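Local coordinates for protein PppA (Pseudomonas aeruginosa, PDB 6JKV) that binds manganese ions and probably acts as a PP2C-type protein serine/threonine phosphatase that regulates type VI secretion, at residues Y34-M39 against L244-G249; G55-A60 against V124-R129; Q132-W137 against L196-L201; L216-D221 against A250-T255. All coordinates share one frame; numbering follows the deposited sequence.

Contact 1 (Y34-M39 against L244-G249); sequences YSHVGM and LGLTRG
L246 sets one methyl, CD1, over a face of the H36 imidazole, and the geometry is that of a CH-pi contact: CD1 of L246 stands 3.7 Å from the centroid of the H36 ring, 18° off the ring normal. The second methyl lies nearer the ND1 side and is shared, because CD2 of L246 is 3.6 Å from H36 ND1 and also 3.6 Å from M39 CE. The ring's ND1 accepts the backbone N-H of G38 at 2.9 Å, with the donor only 4° out of the ring plane, so this bond at the edge probably helps fix the rotation of the ring whose face L246 meets. The contact joins the end of edge strand 29-36 to the C-terminus of helix 234-247, which packs on that strand's sheet in the PP2C fold; H36 also touches V242 one turn earlier on the helix. The helix stops in a Schellman motif with G249, at positive phi, as its C-prime residue: G249 N bonds to L246 O at 3.1 Å, and A250 N pairs with G245 O. M39 closes over this end. With its chain bent at chi2 and chi3, M39 brings CE back over the leucine, while its CB rests 3.3 Å from G249 O.

Contact 2 (G55-A60 against V124-R129); sequences GLWVVA and VLLAAR
G55 enters this strand pair with positive phi, at a G1 beta bulge where G55 and L56 both face A51, yet its carbonyl still serves the neighbouring strand: A128 N donates to G55 O at 2.9 Å. Beyond the bulge the pairing is regular antiparallel sheet, part of one of the two five-stranded sheets of the PP2C beta-sandwich, with the short strand axes 4.7 Å apart and 177° between their directions. W57 with L126 and V59 with V124 are hydrogen-bonded pairs, whereas L56 with A127 and V58 with L125 are non-hydrogen-bonded.

On the face carrying W57, the indole spreads along the neighbouring strand instead of standing off it. Its CG is anti to the carbonyl carbon (chi1 -55°), which carries CE3 to within 3.9 Å of L126 CD2, and the A128 methyl meets the ring edge in its plane, 3.7 Å from W57 CZ3. V59 and V124 continue that face toward the metal-bearing end of the strand. A127 shares the other face with L56, V58 and L125; L56 and L125 touch helix 89-114, and V58 and L125 touch helix 69-82. There V58 CG2 runs alongside L125 CB at 3.7 Å, in the same direction.

At the bulge end, R129 NH1 lies 3.7 Å from G55 CA. The guanidinium is held from several directions, by the carbonyls of A54 and A86 and by a cation-pi contact with Y92. R129 NH1 also reaches back to its neighbour A128 O at 2.9 Å, approaching 38° out of that carbonyl's plane.

Contact 3 (Q132-W137 against L196-L201); sequences QASCLW and LSEAAL
Strands 132-137 and 197-201 run antiparallel, their axes 4.7 Å apart and 163° between directions, and six backbone bonds join the hydrogen-bonded pairs A133 with L201, C135 with A199 and W137 with S197. The straightest is C135 N to A199 O, at 2.8 Å.

W137 is laid across its own pair partner. Its CG stands between the backbone N and carbonyl carbon (chi1 89°), turning the indole over S197, whose CB sits 3.3 Å from the centroid of the six-membered ring and 9° off its normal, a close CH-pi contact over the face. The S197 hydroxyl bonds to H158, and the imidazole of H158 lies nearly parallel to the W137 ring. The indole NE1 is held by R156 O.

L136 and E198 run alongside one another on the other face, with L136 CD2 3.7 Å from E198 CG. The glutamate is extended past this leucine methyl, and its carboxylate divides its partners: OE1 forms a salt bridge with R97 of helix 89-114, while a water donates to E198 OE2 at 2.9 Å. The same water's link to S134 OG is modelled too short to be relied on. The arrangement is that of an outer strand pair in a PP2C beta-sandwich: strand 197-202 ends the sheet, with one face against helix 89-114 and the other toward the second sheet.

Contact 4 (L216-D221 against A250-T255); sequences LNKTAD and APDNIT
D252 and K218 meet beside a manganese ion. D252 OD2 is a metal ligand, and the lysine chain lies roughly perpendicular to the aspartate, K218 CE lying 3.9 Å from D252 CB. The charged ends stay apart, K218 NZ being 4.1 Å from D252 OD2; the amine instead makes its salt bridge with D214, itself a ligand of the same metal. Bends at chi3 and chi4 (both -63°) fold the lysine back toward this site, where its positive charge probably helps balance the gathered carboxylates.

One layer out, T219 and P251 pass antiparallel to each other, with T219 CG2 3.5 Å from P251 CD. The T219 hydroxyl has the carbonyls of L216 and G215 within reach, so it looks back into the turn at L216-T219. Within that turn T219 N donates to L216 O at 2.9 Å.

Deeper in, I254 points its CG1 branch at the segment round L216. CD1 of I254 reaches L216 CA at 3.6 Å and L216 CD1 at 3.8 Å, the side chains crossing at a slant, while L210 and L241 also touch L216. This hydrophobic layer sets the start of strand 254-261, two residues along the chain from the metal ligand D252, against the segment round L216. D252, D214 and D61 together form the aspartate-rich metal site of a PP2C-type phosphatase.

Contacts 1 and 4 are adjacent, their centres 7 Å apart, and meet through two probable hydrogen bonds: S35 OG to T255 OG1 (2.5 Å), between side chains of neighbouring strands 29-36 and 254-261, and V37 O to N253 ND2 (2.7 Å), between the loops beside them. Contacts 2 and 3 build the other sheet: their centres are 9 Å apart, and A127 O to S134 N and L125 N to L136 O, each 2.8 Å, link strand 120-129 to strand 132-138. Both sheets serve the manganese site: D61 lies on strand 56-63, which contact 2 uses, and D252 belongs to contact 4. The side chains of V59 and W137 are about 9 and 13 Å from a manganese ion.

Contact 1 (Y34-M39 against L244-G249)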
loop_
_atom_site.group_PDB
_atom_site.type_symbol
_atom_site.label_atom_id
_atom_site.label_comp_id
_atom_site.label_asym_id
_atom_site.label_seq_id
_atom_site.Cartn_x
_atom_site.Cartn_y
_atom_site.Cartn_z
ATOM N N TYR A 34 -4.201 -1.289 10.534
ATOM C CA TYR A 34 -5.571 -0.911 10.941
ATOM C C TYR A 34 -6.246 -0.233 9.755
ATOM O O TYR A 34 -5.608 0.583 9.076
ATOM C CB TYR A 34 -5.551 -0.010 12.174
ATOM C CG TYR A 34 -6.911 0.281 12.752
ATOM C CD1 TYR A 34 -7.843 -0.725 12.945
ATOM C CD2 TYR A 34 -7.267 1.567 13.121
ATOM C CE1 TYR A 34 -9.095 -0.457 13.475
ATOM C CE2 TYR A 34 -8.508 1.847 13.672
ATOM C CZ TYR A 34 -9.436 0.836 13.824
ATOM O OH TYR A 34 -10.666 1.085 14.366
ATOM N N SER A 35 -7.495 -0.611 9.502
ATOM C CA SER A 35 -8.324 -0.058 8.407
ATOM C C SER A 35 -9.667 0.379 8.978
ATOM O O SER A 35 -10.119 -0.192 9.976
ATOM C CB SER A 35 -8.503 -1.054 7.278
ATOM O OG SER A 35 -9.090 -0.432 6.145
ATOM N N HIS A 36 -10.271 1.384 8.366
ATOM C CA HIS A 36 -11.633 1.842 8.719
ATOM C C HIS A 36 -12.366 2.223 7.442
ATOM O O HIS A 36 -11.743 2.838 6.543
ATOM C CB HIS A 36 -11.596 2.998 9.714
ATOM C CG HIS A 36 -12.890 3.213 10.431
ATOM N ND1 HIS A 36 -14.002 3.758 9.811
ATOM C CD2 HIS A 36 -13.256 2.967 11.710
ATOM C CE1 HIS A 36 -14.992 3.841 10.677
ATOM N NE2 HIS A 36 -14.563 3.356 11.849
ATOM N N VAL A 37 -13.646 1.866 7.372
ATOM C CA VAL A 37 -14.495 2.146 6.184
ATOM C C VAL A 37 -14.509 3.660 5.934
ATOM O O VAL A 37 -14.645 4.069 4.768
ATOM C CB VAL A 37 -15.908 1.565 6.370
ATOM C CG1 VAL A 37 -16.692 2.292 7.456
ATOM C CG2 VAL A 37 -16.664 1.573 5.056
ATOM N N GLY A 38 -14.328 4.458 6.985
ATOM C CA GLY A 38 -14.388 5.924 6.917
ATOM C C GLY A 38 -15.764 6.438 7.296
ATOM O O GLY A 38 -16.528 5.696 7.941
ATOM N N MET A 39 -16.070 7.673 6.908
ATOM C CA MET A 39 -17.300 8.368 7.363
ATOM C C MET A 39 -18.251 8.610 6.194
ATOM O O MET A 39 -19.354 9.089 6.450
ATOM C CB MET A 39 -16.967 9.701 8.040
ATOM C CG MET A 39 -15.943 9.572 9.151
ATOM S SD MET A 39 -16.641 9.171 10.759
ATOM C CE MET A 39 -16.767 7.386 10.685
ATOM N N LEU A 244 -7.002 10.204 13.554
ATOM C CA LEU A 244 -6.837 11.580 13.020
ATOM C C LEU A 244 -7.646 11.715 11.723
ATOM O O LEU A 244 -8.379 12.718 11.578
ATOM C CB LEU A 244 -5.353 11.873 12.786
ATOM C CG LEU A 244 -5.041 13.189 12.072
ATOM C CD1 LEU A 244 -5.542 14.392 12.862
ATOM C CD2 LEU A 244 -3.552 13.314 11.815
ATOM N N GLY A 245 -7.532 10.736 10.823
ATOM C CA GLY A 245 -8.311 10.703 9.574
ATOM C C GLY A 245 -9.800 10.757 9.849
ATOM O O GLY A 245 -10.496 11.591 9.232
ATOM N N LEU A 246 -10.280 9.899 10.750
ATOM C CA LEU A 246 -11.714 9.808 11.120
ATOM C C LEU A 246 -12.166 11.153 11.696
ATOM O O LEU A 246 -13.271 11.616 11.370
ATOM C CB LEU A 246 -11.909 8.644 12.098
ATOM C CG LEU A 246 -11.969 7.259 11.451
ATOM C CD1 LEU A 246 -12.051 6.164 12.501
ATOM C CD2 LEU A 246 -13.156 7.155 10.516
ATOM N N THR A 247 -11.299 11.786 12.488
ATOM C CA THR A 247 -11.536 13.094 13.141
ATOM C C THR A 247 -11.791 14.181 12.096
ATOM O O THR A 247 -12.519 15.131 12.412
ATOM C CB THR A 247 -10.338 13.488 14.012
ATOM O OG1 THR A 247 -10.456 12.824 15.271
ATOM C CG2 THR A 247 -10.244 14.972 14.250
ATOM N N ARG A 248 -11.176 14.066 10.920
ATOM C CA ARG A 248 -11.259 15.083 9.848
ATOM C C ARG A 248 -12.223 14.634 8.747
ATOM O O ARG A 248 -12.113 15.146 7.620
ATOM C CB ARG A 248 -9.857 15.383 9.320
ATOM C CG ARG A 248 -9.108 16.357 10.210
ATOM C CD ARG A 248 -7.625 16.093 10.182
ATOM N NE ARG A 248 -6.892 17.090 10.937
ATOM C CZ ARG A 248 -5.622 17.403 10.715
ATOM N NH1 ARG A 248 -4.951 16.782 9.751
ATOM N NH2 ARG A 248 -5.037 18.337 11.452
ATOM N N GLY A 249 -13.139 13.716 9.057
ATOM C CA GLY A 249 -14.306 13.437 8.199
ATOM C C GLY A 249 -14.155 12.230 7.276
ATOM O O GLY A 249 -15.113 11.947 6.546
#

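Contact 2 (G55-A60 against V124-R129)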
loop_
_atom_site.group_PDB
_atom_site.type_symbol
_atom_site.label_atom_id
_atom_site.label_comp_id
_atom_site.label_asym_id
_atom_site.label_seq_id
_atom_site.Cartn_x
_atom_site.Cartn_y
_atom_site.Cartn_z
ATOM N N GLY A 55 8.332 -11.448 5.904
ATOM C CA GLY A 55 8.923 -10.137 5.581
ATOM C C GLY A 55 8.107 -9.398 4.536
ATOM O O GLY A 55 8.709 -8.784 3.670
ATOM N N LEU A 56 6.778 -9.463 4.619
ATOM C CA LEU A 56 5.869 -8.922 3.580
ATOM C C LEU A 56 4.799 -8.056 4.227
ATOM O O LEU A 56 4.180 -8.498 5.215
ATOM C CB LEU A 56 5.204 -10.060 2.805
ATOM C CG LEU A 56 4.412 -9.612 1.577
ATOM C CD1 LEU A 56 5.304 -8.867 0.599
ATOM C CD2 LEU A 56 3.774 -10.811 0.893
ATOM N N TRP A 57 4.594 -6.867 3.668
ATOM C CA TRP A 57 3.542 -5.922 4.112
ATOM C C TRP A 57 2.898 -5.308 2.878
ATOM O O TRP A 57 3.630 -4.831 2.005
ATOM C CB TRP A 57 4.129 -4.870 5.048
ATOM C CG TRP A 57 4.843 -5.501 6.198
ATOM C CD1 TRP A 57 4.294 -5.921 7.372
ATOM C CD2 TRP A 57 6.242 -5.818 6.271
ATOM N NE1 TRP A 57 5.258 -6.467 8.176
ATOM C CE2 TRP A 57 6.465 -6.405 7.529
ATOM C CE3 TRP A 57 7.322 -5.647 5.404
ATOM C CZ2 TRP A 57 7.730 -6.821 7.942
ATOM C CZ3 TRP A 57 8.573 -6.058 5.813
ATOM C CH2 TRP A 57 8.770 -6.643 7.060
ATOM N N VAL A 58 1.574 -5.348 2.818
ATOM C CA VAL A 58 0.815 -4.977 1.601
ATOM C C VAL A 58 -0.353 -4.096 2.027
ATOM O O VAL A 58 -0.993 -4.407 3.043
ATOM C CB VAL A 58 0.340 -6.224 0.833
ATOM C CG1 VAL A 58 -0.520 -5.842 -0.361
ATOM C CG2 VAL A 58 1.509 -7.100 0.396
ATOM N N VAL A 59 -0.601 -3.038 1.263
ATOM C CA VAL A 59 -1.881 -2.287 1.280
ATOM C C VAL A 59 -2.397 -2.196 -0.159
ATOM O O VAL A 59 -1.605 -1.872 -1.052
ATOM C CB VAL A 59 -1.708 -0.905 1.919
ATOM C CG1 VAL A 59 -2.966 -0.062 1.759
ATOM C CG2 VAL A 59 -1.309 -1.016 3.384
ATOM N N ALA A 60 -3.683 -2.485 -0.362
ATOM C CA ALA A 60 -4.339 -2.458 -1.687
ATOM C C ALA A 60 -5.647 -1.671 -1.600
ATOM O O ALA A 60 -6.502 -2.031 -0.784
ATOM C CB ALA A 60 -4.567 -3.870 -2.173
ATOM N N VAL A 124 0.498 -1.286 -2.944
ATOM C CA VAL A 124 1.834 -0.895 -2.428
ATOM C C VAL A 124 2.275 -2.008 -1.481
ATOM O O VAL A 124 1.489 -2.390 -0.595
ATOM C CB VAL A 124 1.818 0.492 -1.754
ATOM C CG1 VAL A 124 0.802 0.587 -0.635
ATOM C CG2 VAL A 124 3.196 0.874 -1.248
ATOM N N LEU A 125 3.463 -2.550 -1.702
ATOM C CA LEU A 125 4.025 -3.587 -0.814
ATOM C C LEU A 125 5.448 -3.182 -0.445
ATOM O O LEU A 125 6.071 -2.396 -1.179
ATOM C CB LEU A 125 3.930 -4.980 -1.455
ATOM C CG LEU A 125 4.894 -5.327 -2.588
ATOM C CD1 LEU A 125 6.198 -5.910 -2.060
ATOM C CD2 LEU A 125 4.241 -6.316 -3.546
ATOM N N LEU A 126 5.883 -3.660 0.716
ATOM C CA LEU A 126 7.294 -3.635 1.149
ATOM C C LEU A 126 7.677 -5.065 1.528
ATOM O O LEU A 126 6.932 -5.700 2.284
ATOM C CB LEU A 126 7.452 -2.663 2.319
ATOM C CG LEU A 126 8.801 -2.695 3.030
ATOM C CD1 LEU A 126 9.842 -1.943 2.218
ATOM C CD2 LEU A 126 8.690 -2.126 4.438
ATOM N N ALA A 127 8.780 -5.559 0.981
ATOM C CA ALA A 127 9.362 -6.866 1.336
ATOM C C ALA A 127 10.769 -6.620 1.868
ATOM O O ALA A 127 11.509 -5.841 1.237
ATOM C CB ALA A 127 9.374 -7.776 0.140
ATOM N N ALA A 128 11.105 -7.230 2.999
ATOM C CA ALA A 128 12.377 -6.991 3.703
ATOM C C ALA A 128 13.068 -8.323 3.970
ATOM O O ALA A 128 12.381 -9.311 4.289
ATOM C CB ALA A 128 12.145 -6.221 4.982
ATOM N N ARG A 129 14.390 -8.324 3.810
ATOM C CA ARG A 129 15.300 -9.418 4.224
ATOM C C ARG A 129 16.550 -8.783 4.839
ATOM O O ARG A 129 17.334 -8.175 4.100
ATOM C CB ARG A 129 15.678 -10.301 3.034
ATOM C CG ARG A 129 14.514 -11.069 2.425
ATOM C CD ARG A 129 14.016 -12.151 3.357
ATOM N NE ARG A 129 13.068 -13.028 2.682
ATOM C CZ ARG A 129 11.757 -12.818 2.588
ATOM N NH1 ARG A 129 11.212 -11.744 3.142
ATOM N NH2 ARG A 129 10.996 -13.692 1.933
#

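Contact 3 (Q132-W137 against L196-L201)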
loop_
_atom_site.group_PDB
_atom_site.type_symbol
_atom_site.label_atom_id
_atom_site.label_comp_id
_atom_site.label_asym_id
_atom_site.label_seq_id
_atom_site.Cartn_x
_atom_site.Cartn_y
_atom_site.Cartn_z
ATOM N N GLN A 132 18.162 -5.220 3.702
ATOM C CA GLN A 132 17.668 -4.779 2.377
ATOM C C GLN A 132 16.153 -4.929 2.337
ATOM O O GLN A 132 15.606 -5.877 2.947
ATOM C CB GLN A 132 18.335 -5.527 1.225
ATOM C CG GLN A 132 18.760 -6.944 1.563
ATOM C CD GLN A 132 19.739 -7.475 0.546
ATOM O OE1 GLN A 132 20.725 -6.809 0.218
ATOM N NE2 GLN A 132 19.457 -8.664 0.026
ATOM N N ALA A 133 15.507 -4.000 1.644
ATOM C CA ALA A 133 14.058 -4.042 1.406
ATOM C C ALA A 133 13.774 -3.579 -0.015
ATOM O O ALA A 133 14.638 -2.932 -0.622
ATOM C CB ALA A 133 13.327 -3.212 2.433
ATOM N N SER A 134 12.616 -3.974 -0.528
ATOM C CA SER A 134 12.108 -3.572 -1.857
ATOM C C SER A 134 10.669 -3.102 -1.698
ATOM O O SER A 134 9.915 -3.735 -0.944
ATOM C CB SER A 134 12.217 -4.697 -2.846
ATOM O OG SER A 134 13.568 -5.080 -3.036
ATOM N N CYS A 135 10.317 -2.021 -2.384
ATOM C CA CYS A 135 8.928 -1.538 -2.506
ATOM C C CYS A 135 8.475 -1.765 -3.946
ATOM O O CYS A 135 9.187 -1.346 -4.877
ATOM C CB CYS A 135 8.817 -0.069 -2.124
ATOM S SG CYS A 135 7.208 0.667 -2.507
ATOM N N LEU A 136 7.342 -2.440 -4.110
ATOM C CA LEU A 136 6.635 -2.536 -5.408
ATOM C C LEU A 136 5.301 -1.811 -5.255
ATOM O O LEU A 136 4.631 -2.001 -4.228
ATOM C CB LEU A 136 6.412 -4.002 -5.781
ATOM C CG LEU A 136 7.657 -4.796 -6.160
ATOM C CD1 LEU A 136 7.373 -6.294 -6.124
ATOM C CD2 LEU A 136 8.178 -4.376 -7.524
ATOM N N TRP A 137 4.925 -1.004 -6.238
ATOM C CA TRP A 137 3.632 -0.284 -6.171
ATOM C C TRP A 137 3.091 0.010 -7.567
ATOM O O TRP A 137 3.863 0.088 -8.553
ATOM C CB TRP A 137 3.762 0.986 -5.326
ATOM C CG TRP A 137 4.184 2.201 -6.090
ATOM C CD1 TRP A 137 3.362 3.142 -6.639
ATOM C CD2 TRP A 137 5.529 2.630 -6.368
ATOM N NE1 TRP A 137 4.100 4.122 -7.245
ATOM C CE2 TRP A 137 5.430 3.837 -7.089
ATOM C CE3 TRP A 137 6.801 2.118 -6.078
ATOM C CZ2 TRP A 137 6.556 4.534 -7.525
ATOM C CZ3 TRP A 137 7.911 2.810 -6.508
ATOM C CH2 TRP A 137 7.788 4.006 -7.216
ATOM N N LEU A 196 4.634 -2.483 -12.791
ATOM C CA LEU A 196 4.909 -2.130 -11.380
ATOM C C LEU A 196 6.122 -1.204 -11.317
ATOM O O LEU A 196 7.103 -1.445 -12.042
ATOM C CB LEU A 196 5.172 -3.396 -10.569
ATOM C CG LEU A 196 3.958 -4.274 -10.281
ATOM C CD1 LEU A 196 4.400 -5.707 -10.032
ATOM C CD2 LEU A 196 3.177 -3.749 -9.081
ATOM N N SER A 197 6.050 -0.181 -10.473
ATOM C CA SER A 197 7.224 0.632 -10.099
ATOM C C SER A 197 7.908 -0.054 -8.923
ATOM O O SER A 197 7.212 -0.697 -8.113
ATOM C CB SER A 197 6.843 2.046 -9.810
ATOM O OG SER A 197 6.555 2.734 -11.020
ATOM N N GLU A 198 9.233 0.047 -8.868
ATOM C CA GLU A 198 10.058 -0.596 -7.823
ATOM C C GLU A 198 11.051 0.426 -7.275
ATOM O O GLU A 198 11.584 1.246 -8.055
ATOM C CB GLU A 198 10.785 -1.814 -8.389
ATOM C CG GLU A 198 11.489 -2.641 -7.324
ATOM C CD GLU A 198 12.260 -3.830 -7.866
ATOM O OE1 GLU A 198 12.031 -4.199 -9.023
ATOM O OE2 GLU A 198 13.108 -4.365 -7.131
ATOM N N ALA A 199 11.282 0.382 -5.967
ATOM C CA ALA A 199 12.355 1.151 -5.304
ATOM C C ALA A 199 13.039 0.251 -4.285
ATOM O O ALA A 199 12.341 -0.351 -3.448
ATOM C CB ALA A 199 11.801 2.399 -4.662
ATOM N N ALA A 200 14.364 0.159 -4.372
ATOM C CA ALA A 200 15.197 -0.582 -3.405
ATOM C C ALA A 200 15.510 0.334 -2.222
ATOM O O ALA A 200 15.660 1.558 -2.425
ATOM C CB ALA A 200 16.459 -1.079 -4.054
ATOM N N LEU A 201 15.585 -0.255 -1.030
ATOM C CA LEU A 201 15.853 0.478 0.231
ATOM C C LEU A 201 16.941 -0.257 1.003
ATOM O O LEU A 201 16.886 -1.487 1.093
ATOM C CB LEU A 201 14.570 0.565 1.061
ATOM C CG LEU A 201 13.407 1.336 0.435
ATOM C CD1 LEU A 201 12.111 1.028 1.175
ATOM C CD2 LEU A 201 13.678 2.832 0.443
HETATM O O HOH W 1 14.547 -3.654 -4.717
#

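Contact 4 (L216-D221 against A250-T255)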
loop_
_atom_site.group_PDB
_atom_site.type_symbol
_atom_site.label_atom_id
_atom_site.label_comp_id
_atom_site.label_asym_id
_atom_site.label_seq_id
_atom_site.Cartn_x
_atom_site.Cartn_y
_atom_site.Cartn_z
ATOM N N LEU A 216 -5.783 8.125 3.942
ATOM C CA LEU A 216 -4.996 8.705 5.060
ATOM C C LEU A 216 -4.374 10.035 4.629
ATOM O O LEU A 216 -4.630 11.057 5.320
ATOM C CB LEU A 216 -3.926 7.718 5.529
ATOM C CG LEU A 216 -2.965 8.256 6.586
ATOM C CD1 LEU A 216 -3.712 8.713 7.837
ATOM C CD2 LEU A 216 -1.930 7.209 6.938
ATOM N N ASN A 217 -3.570 10.040 3.559
ATOM C CA ASN A 217 -2.847 11.280 3.160
ATOM C C ASN A 217 -3.857 12.318 2.667
ATOM O O ASN A 217 -3.518 13.513 2.635
ATOM C CB ASN A 217 -1.722 11.043 2.152
ATOM C CG ASN A 217 -2.091 10.115 1.020
ATOM O OD1 ASN A 217 -2.115 8.898 1.189
ATOM N ND2 ASN A 217 -2.314 10.682 -0.154
ATOM N N LYS A 218 -5.078 11.899 2.345
ATOM C CA LYS A 218 -6.145 12.845 1.946
ATOM C C LYS A 218 -6.632 13.634 3.166
ATOM O O LYS A 218 -7.161 14.740 2.969
ATOM C CB LYS A 218 -7.304 12.089 1.300
ATOM C CG LYS A 218 -7.888 12.772 0.077
ATOM C CD LYS A 218 -9.279 12.284 -0.240
ATOM C CE LYS A 218 -9.321 10.808 -0.583
ATOM N NZ LYS A 218 -8.537 10.522 -1.803
ATOM N N THR A 219 -6.444 13.107 4.376
ATOM C CA THR A 219 -6.965 13.715 5.627
ATOM C C THR A 219 -5.844 14.186 6.565
ATOM O O THR A 219 -6.162 14.816 7.593
ATOM C CB THR A 219 -7.870 12.730 6.368
ATOM O OG1 THR A 219 -7.212 11.467 6.481
ATOM C CG2 THR A 219 -9.197 12.535 5.672
ATOM N N ALA A 220 -4.582 13.898 6.255
ATOM C CA ALA A 220 -3.421 14.381 7.037
ATOM C C ALA A 220 -2.245 14.624 6.094
ATOM O O ALA A 220 -1.935 13.746 5.267
ATOM C CB ALA A 220 -3.060 13.388 8.109
ATOM N N ASP A 221 -1.614 15.786 6.209
ATOM C CA ASP A 221 -0.461 16.139 5.348
ATOM C C ASP A 221 0.776 15.439 5.912
ATOM O O ASP A 221 0.699 14.884 7.023
ATOM C CB ASP A 221 -0.310 17.658 5.198
ATOM C CG ASP A 221 0.074 18.372 6.481
ATOM O OD1 ASP A 221 1.111 18.005 7.050
ATOM O OD2 ASP A 221 -0.665 19.282 6.909
ATOM N N ALA A 250 -12.989 11.577 7.241
ATOM C CA ALA A 250 -12.780 10.238 6.627
ATOM C C ALA A 250 -13.617 10.025 5.365
ATOM O O ALA A 250 -14.417 9.098 5.290
ATOM C CB ALA A 250 -13.103 9.178 7.643
ATOM N N PRO A 251 -13.403 10.836 4.311
ATOM C CA PRO A 251 -14.212 10.760 3.092
ATOM C C PRO A 251 -14.002 9.454 2.309
ATOM O O PRO A 251 -14.873 9.107 1.536
ATOM C CB PRO A 251 -13.750 11.970 2.269
ATOM C CG PRO A 251 -12.367 12.290 2.799
ATOM C CD PRO A 251 -12.321 11.821 4.230
ATOM N N ASP A 252 -12.875 8.774 2.543
ATOM C CA ASP A 252 -12.485 7.517 1.855
ATOM C C ASP A 252 -12.223 6.421 2.895
ATOM O O ASP A 252 -12.024 6.752 4.081
ATOM C CB ASP A 252 -11.248 7.748 0.979
ATOM C CG ASP A 252 -11.022 6.673 -0.071
ATOM O OD1 ASP A 252 -11.823 5.715 -0.121
ATOM O OD2 ASP A 252 -10.047 6.801 -0.826
ATOM N N ASN A 253 -12.235 5.158 2.459
ATOM C CA ASN A 253 -11.661 4.031 3.232
ATOM C C ASN A 253 -10.246 4.457 3.624
ATOM O O ASN A 253 -9.521 4.975 2.762
ATOM C CB ASN A 253 -11.618 2.726 2.441
ATOM C CG ASN A 253 -12.968 2.286 1.906
ATOM O OD1 ASN A 253 -13.030 1.530 0.937
ATOM N ND2 ASN A 253 -14.047 2.726 2.539
ATOM N N ILE A 254 -9.876 4.275 4.883
ATOM C CA ILE A 254 -8.561 4.732 5.396
ATOM C C ILE A 254 -7.862 3.523 6.000
ATOM O O ILE A 254 -8.421 2.926 6.928
ATOM C CB ILE A 254 -8.717 5.897 6.393
ATOM C CG1 ILE A 254 -7.381 6.221 7.060
ATOM C CG2 ILE A 254 -9.814 5.624 7.409
ATOM C CD1 ILE A 254 -7.321 7.621 7.634
ATOM N N THR A 255 -6.697 3.176 5.454
ATOM C CA THR A 255 -5.880 2.045 5.940
ATOM C C THR A 255 -4.461 2.539 6.208
ATOM O O THR A 255 -3.932 3.316 5.386
ATOM C CB THR A 255 -5.887 0.884 4.941
ATOM O OG1 THR A 255 -7.249 0.549 4.681
ATOM C CG2 THR A 255 -5.141 -0.327 5.467
#